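Local structure of inulin fructotransferase (Bacillus sp. snu-7, 2INV) at residues A[318-323]-A[332-337]; A[351-356]-A[364-369]. The protein catalyses intramolecular fructosyl transfer on inulin, a lyase-type cleavage that releases a cyclic di-fructose anhydride. One frame throughout, in Å; residues are numbered along the deposited sequence.

Contact 1 (318-323 with 332-337) and contact 2 (351-356 with 364-369) are the same kind of interior packing, beside a corner, in consecutive coils of a right-handed parallel beta-helix, their centres about 6 Å apart. Strands of like position pair in parallel: Phe334 N lies 2.7 Å from His367 O, and Tyr336 N 2.7 Å from Val369 O, both probable hydrogen bonds. Inside, Phe334 CZ of contact 1 packs on Ile353 CD1 of contact 2 at 3.4 Å. Neither contact contains a residue of the glycan pockets, whose residues lie earlier in the chain, from Ser93 to Tyr303. Both contacts also reach the second subunit of the trimer.

Contact 1: residues A[318-323]-A[332-337]; sequences GVVHIA and NLFAYN
Val319 lays its CG2 methyl against the rim of the Phe334 ring, in the plane of the ring, with CG2 3.3 Å from CE2 and 3.5 Å from CD2. Its chi1 of -48° sets CG1 anti to the carbonyl carbon, facing Tyr336, and leaves CG2 between the backbone N and the carbonyl carbon. CG1 meets the tyrosine more loosely, again at an edge, 4.2 Å from CD2. Val320 reaches the same part of the phenylalanine from beyond the corner: its CG2 is 3.5 Å from Phe334 CE2 and 3.9 Å from CZ, close to the ring plane, the two side chains crossing at about a right angle. CE2 is thus the atom on which both valines converge, and the phenylalanine is met at its rim by two methyl groups. With CG of Phe334 anti to the carbonyl carbon, chi1 -64° carries the ring across the interior to the two valines. Ile296 also touches the ring, linking it to the coil before. Replacing Phe334 by alanine is likely to open a gap in the coil interior, leaving both valine methyls and Ile296 without the ring they pack on. Tyr336 differs in having a polar end, which is hydrogen-bonded to Asp315 through OH, while its ring also touches Gln352. All four side chains that meet here are buried, though the surface buried between the two segments, both sides summed, is only 147 Å², since neighbouring coils supply much of the surroundings. Such inward packing of aliphatic and aromatic side chains, drawn from strands on different faces of one coil, is characteristic of the core of a right-handed parallel beta-helix.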
loop_
_atom_site.group_PDB
_atom_site.type_symbol
_atom_site.label_atom_id
_atom_site.label_comp_id
_atom_site.label_asym_id
_atom_site.label_seq_id
_atom_site.Cartn_x
_atom_site.Cartn_y
_atom_site.Cartn_z
ATOM N N GLY A 318 0.582 14.082 -26.468
ATOM C CA GLY A 318 1.415 13.123 -25.769
ATOM C C GLY A 318 0.652 12.364 -24.702
ATOM O O GLY A 318 -0.256 12.917 -24.081
ATOM N N VAL A 319 0.999 11.094 -24.496
ATOM C CA VAL A 319 0.338 10.288 -23.474
ATOM C C VAL A 319 0.755 10.887 -22.139
ATOM O O VAL A 319 -0.007 10.879 -21.167
ATOM C CB VAL A 319 0.790 8.815 -23.525
ATOM C CG1 VAL A 319 0.735 8.304 -24.953
ATOM C CG2 VAL A 319 2.198 8.682 -22.976
ATOM N N VAL A 320 1.985 11.392 -22.109
ATOM C CA VAL A 320 2.531 12.030 -20.925
ATOM C C VAL A 320 2.935 13.430 -21.342
ATOM O O VAL A 320 3.803 13.621 -22.209
ATOM C CB VAL A 320 3.745 11.264 -20.372
ATOM C CG1 VAL A 320 4.426 12.088 -19.284
ATOM C CG2 VAL A 320 3.295 9.926 -19.809
ATOM N N HIS A 321 2.294 14.402 -20.703
ATOM C CA HIS A 321 2.504 15.804 -21.007
ATOM C C HIS A 321 3.164 16.538 -19.839
ATOM O O HIS A 321 2.614 16.594 -18.733
ATOM C CB HIS A 321 1.140 16.399 -21.341
ATOM C CG HIS A 321 1.191 17.784 -21.891
ATOM N ND1 HIS A 321 1.395 18.896 -21.105
ATOM C CD2 HIS A 321 1.035 18.241 -23.157
ATOM C CE1 HIS A 321 1.359 19.979 -21.862
ATOM N NE2 HIS A 321 1.142 19.608 -23.109
ATOM N N ILE A 322 4.343 17.105 -20.091
ATOM C CA ILE A 322 5.086 17.814 -19.048
ATOM C C ILE A 322 5.370 19.281 -19.367
ATOM O O ILE A 322 5.959 19.613 -20.409
ATOM C CB ILE A 322 6.438 17.136 -18.780
ATOM C CG1 ILE A 322 6.237 15.628 -18.575
ATOM C CG2 ILE A 322 7.084 17.745 -17.539
ATOM C CD1 ILE A 322 5.463 15.260 -17.336
ATOM N N ALA A 323 4.942 20.147 -18.453
ATOM C CA ALA A 323 5.152 21.579 -18.572
ATOM C C ALA A 323 5.631 21.981 -17.184
ATOM O O ALA A 323 4.834 22.132 -16.256
ATOM C CB ALA A 323 3.852 22.295 -18.907
ATOM N N ASN A 332 9.720 3.877 -17.005
ATOM C CA ASN A 332 8.295 3.692 -17.305
ATOM C C ASN A 332 8.149 2.815 -18.551
ATOM O O ASN A 332 9.023 2.830 -19.421
ATOM C CB ASN A 332 7.623 5.043 -17.583
ATOM C CG ASN A 332 7.616 5.961 -16.374
ATOM O OD1 ASN A 332 7.081 5.617 -15.318
ATOM N ND2 ASN A 332 8.207 7.146 -16.526
ATOM N N LEU A 333 7.058 2.051 -18.638
ATOM C CA LEU A 333 6.826 1.209 -19.811
ATOM C C LEU A 333 5.582 1.705 -20.546
ATOM O O LEU A 333 4.482 1.677 -19.999
ATOM C CB LEU A 333 6.650 -0.264 -19.404
ATOM C CG LEU A 333 6.796 -1.317 -20.523
ATOM C CD1 LEU A 333 6.745 -2.717 -19.927
ATOM C CD2 LEU A 333 5.708 -1.150 -21.573
ATOM N N PHE A 334 5.772 2.165 -21.782
ATOM C CA PHE A 334 4.668 2.668 -22.593
ATOM C C PHE A 334 4.195 1.643 -23.624
ATOM O O PHE A 334 4.950 1.248 -24.510
ATOM C CB PHE A 334 5.073 3.944 -23.342
ATOM C CG PHE A 334 5.385 5.116 -22.450
ATOM C CD1 PHE A 334 6.580 5.169 -21.740
ATOM C CD2 PHE A 334 4.493 6.176 -22.339
ATOM C CE1 PHE A 334 6.889 6.259 -20.937
ATOM C CE2 PHE A 334 4.790 7.277 -21.533
ATOM C CZ PHE A 334 5.986 7.319 -20.835
ATOM N N ALA A 335 2.934 1.235 -23.516
ATOM C CA ALA A 335 2.340 0.278 -24.449
ATOM C C ALA A 335 1.231 1.023 -25.181
ATOM O O ALA A 335 0.158 1.268 -24.632
ATOM C CB ALA A 335 1.768 -0.911 -23.692
ATOM N N TYR A 336 1.502 1.382 -26.427
ATOM C CA TYR A 336 0.552 2.138 -27.228
ATOM C C TYR A 336 0.000 1.349 -28.414
ATOM O O TYR A 336 0.736 0.961 -29.329
ATOM C CB TYR A 336 1.231 3.435 -27.682
ATOM C CG TYR A 336 0.389 4.364 -28.511
ATOM C CD1 TYR A 336 0.112 4.076 -29.847
ATOM C CD2 TYR A 336 -0.109 5.551 -27.975
ATOM C CE1 TYR A 336 -0.637 4.944 -30.631
ATOM C CE2 TYR A 336 -0.861 6.430 -28.754
ATOM C CZ TYR A 336 -1.119 6.121 -30.076
ATOM O OH TYR A 336 -1.856 6.980 -30.856
ATOM N N ASN A 337 -1.309 1.111 -28.384
ATOM C CA ASN A 337 -1.990 0.372 -29.446
ATOM C C ASN A 337 -3.225 1.159 -29.881
ATOM O O ASN A 337 -4.278 1.112 -29.230
ATOM C CB ASN A 337 -2.421 -1.006 -28.944
ATOM C CG ASN A 337 -2.836 -1.925 -30.060
ATOM O OD1 ASN A 337 -3.240 -3.059 -29.823
ATOM N ND2 ASN A 337 -2.710 -1.452 -31.288
#

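Contact 2: residues A[351-356]-A[364-369]; sequences TQILIA and ALNHVV
This is side-chain packing across the interior of one beta-helix coil, between the corner and strand at 351-356 and the strand that follows the corner at 365. The summed buried area is 149 Å², carried by two pairs. In the first, the CG methylene of Gln352 rests against both methyls of Val368, 3.5 Å from CG1 and 3.7 Å from CG2. The glutamine chain bends at chi2 (-45°), which turns its amide off the line of the methylenes; CD still comes within 4.0 Å of Val368 CG1, and the amide NE2 is hydrogen-bonded to Ser374 OG. The glutamine therefore offers its aliphatic part to the valine and its polar end to the following coil. The second pair joins Ile353 and Asn366 at about a right angle. The isoleucine is extended to its tip (chi2 171°), and its CD1 sits over the flat side of the asparagine amide, 4.0 Å from CG and 4.2 Å from ND2. Inward asparagines at equivalent places in successive coils are a familiar feature of parallel beta-helices, and here Asn366 OD1 accepts a hydrogen bond from ND2 of Asn332 in the coil before. Its own ND2 donates to Ile329 O, so both polar atoms of this buried amide have partners, which fix its rotation beneath the isoleucine methyl. Phe334 of the coil before also touches Gln352 and Asn366. On the subunit interface, Leu365 packs on Ala364 of the second subunit, and His367 and Val369 on its Asn326.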
loop_
_atom_site.group_PDB
_atom_site.type_symbol
_atom_site.label_atom_id
_atom_site.label_comp_id
_atom_site.label_asym_id
_atom_site.label_seq_id
_atom_site.Cartn_x
_atom_site.Cartn_y
_atom_site.Cartn_z
ATOM N N THR A 351 2.891 10.757 -29.986
ATOM C CA THR A 351 3.964 11.182 -29.092
ATOM C C THR A 351 3.783 10.536 -27.731
ATOM O O THR A 351 2.765 10.741 -27.078
ATOM C CB THR A 351 3.971 12.716 -28.898
ATOM O OG1 THR A 351 4.229 13.366 -30.150
ATOM C CG2 THR A 351 5.038 13.126 -27.887
ATOM N N GLN A 352 4.757 9.738 -27.314
ATOM C CA GLN A 352 4.665 9.093 -26.016
ATOM C C GLN A 352 4.919 10.123 -24.929
ATOM O O GLN A 352 4.089 10.322 -24.035
ATOM C CB GLN A 352 5.678 7.949 -25.892
ATOM C CG GLN A 352 5.418 6.749 -26.823
ATOM C CD GLN A 352 3.972 6.309 -26.850
ATOM O OE1 GLN A 352 3.347 6.078 -25.802
ATOM N NE2 GLN A 352 3.429 6.171 -28.061
ATOM N N ILE A 353 6.071 10.780 -24.996
ATOM C CA ILE A 353 6.400 11.788 -23.995
ATOM C C ILE A 353 6.665 13.159 -24.612
ATOM O O ILE A 353 7.532 13.322 -25.471
ATOM C CB ILE A 353 7.626 11.371 -23.156
ATOM C CG1 ILE A 353 7.286 10.116 -22.359
ATOM C CG2 ILE A 353 8.034 12.500 -22.216
ATOM C CD1 ILE A 353 8.468 9.481 -21.661
ATOM N N LEU A 354 5.888 14.145 -24.177
ATOM C CA LEU A 354 6.040 15.507 -24.665
ATOM C C LEU A 354 6.434 16.443 -23.540
ATOM O O LEU A 354 5.755 16.551 -22.512
ATOM C CB LEU A 354 4.750 16.026 -25.311
ATOM C CG LEU A 354 4.793 17.514 -25.668
ATOM C CD1 LEU A 354 5.854 17.756 -26.733
ATOM C CD2 LEU A 354 3.427 17.961 -26.159
ATOM N N ILE A 355 7.544 17.126 -23.764
ATOM C CA ILE A 355 8.074 18.086 -22.822
ATOM C C ILE A 355 7.697 19.428 -23.458
ATOM O O ILE A 355 8.435 19.997 -24.257
ATOM C CB ILE A 355 9.603 17.869 -22.682
ATOM C CG1 ILE A 355 9.869 16.396 -22.334
ATOM C CG2 ILE A 355 10.187 18.761 -21.607
ATOM C CD1 ILE A 355 9.231 15.936 -21.023
ATOM N N ALA A 356 6.499 19.886 -23.103
ATOM C CA ALA A 356 5.886 21.117 -23.608
ATOM C C ALA A 356 6.678 22.391 -23.405
ATOM O O ALA A 356 6.672 23.285 -24.255
ATOM C CB ALA A 356 4.500 21.280 -22.986
ATOM N N ALA A 364 14.744 9.382 -18.894
ATOM C CA ALA A 364 15.619 8.227 -19.029
ATOM C C ALA A 364 14.948 6.873 -18.814
ATOM O O ALA A 364 13.996 6.745 -18.046
ATOM C CB ALA A 364 16.800 8.372 -18.080
ATOM N N LEU A 365 15.484 5.867 -19.503
ATOM C CA LEU A 365 15.002 4.489 -19.440
ATOM C C LEU A 365 13.484 4.344 -19.481
ATOM O O LEU A 365 12.847 3.993 -18.483
ATOM C CB LEU A 365 15.553 3.787 -18.198
ATOM C CG LEU A 365 15.354 2.270 -18.187
ATOM C CD1 LEU A 365 15.964 1.668 -19.445
ATOM C CD2 LEU A 365 15.995 1.674 -16.947
ATOM N N ASN A 366 12.919 4.617 -20.651
ATOM C CA ASN A 366 11.486 4.511 -20.890
ATOM C C ASN A 366 11.312 3.634 -22.124
ATOM O O ASN A 366 11.714 4.012 -23.231
ATOM C CB ASN A 366 10.889 5.899 -21.141
ATOM C CG ASN A 366 10.839 6.745 -19.888
ATOM O OD1 ASN A 366 10.006 6.521 -19.002
ATOM N ND2 ASN A 366 11.743 7.716 -19.795
ATOM N N HIS A 367 10.715 2.463 -21.924
ATOM C CA HIS A 367 10.500 1.525 -23.011
ATOM C C HIS A 367 9.160 1.753 -23.702
ATOM O O HIS A 367 8.106 1.701 -23.063
ATOM C CB HIS A 367 10.575 0.088 -22.495
ATOM C CG HIS A 367 10.488 -0.945 -23.575
ATOM N ND1 HIS A 367 9.714 -2.080 -23.462
ATOM C CD2 HIS A 367 11.097 -1.027 -24.785
ATOM C CE1 HIS A 367 9.846 -2.814 -24.551
ATOM N NE2 HIS A 367 10.680 -2.199 -25.369
ATOM N N VAL A 368 9.213 1.995 -25.009
ATOM C CA VAL A 368 8.012 2.227 -25.788
ATOM C C VAL A 368 7.716 1.050 -26.708
ATOM O O VAL A 368 8.614 0.500 -27.345
ATOM C CB VAL A 368 8.140 3.497 -26.652
ATOM C CG1 VAL A 368 6.916 3.632 -27.561
ATOM C CG2 VAL A 368 8.280 4.719 -25.763
ATOM N N VAL A 369 6.444 0.684 -26.765
ATOM C CA VAL A 369 5.983 -0.396 -27.609
ATOM C C VAL A 369 4.757 0.159 -28.288
ATOM O O VAL A 369 3.813 0.582 -27.622
ATOM C CB VAL A 369 5.553 -1.627 -26.790
ATOM C CG1 VAL A 369 5.193 -2.767 -27.729
ATOM C CG2 VAL A 369 6.657 -2.033 -25.836
#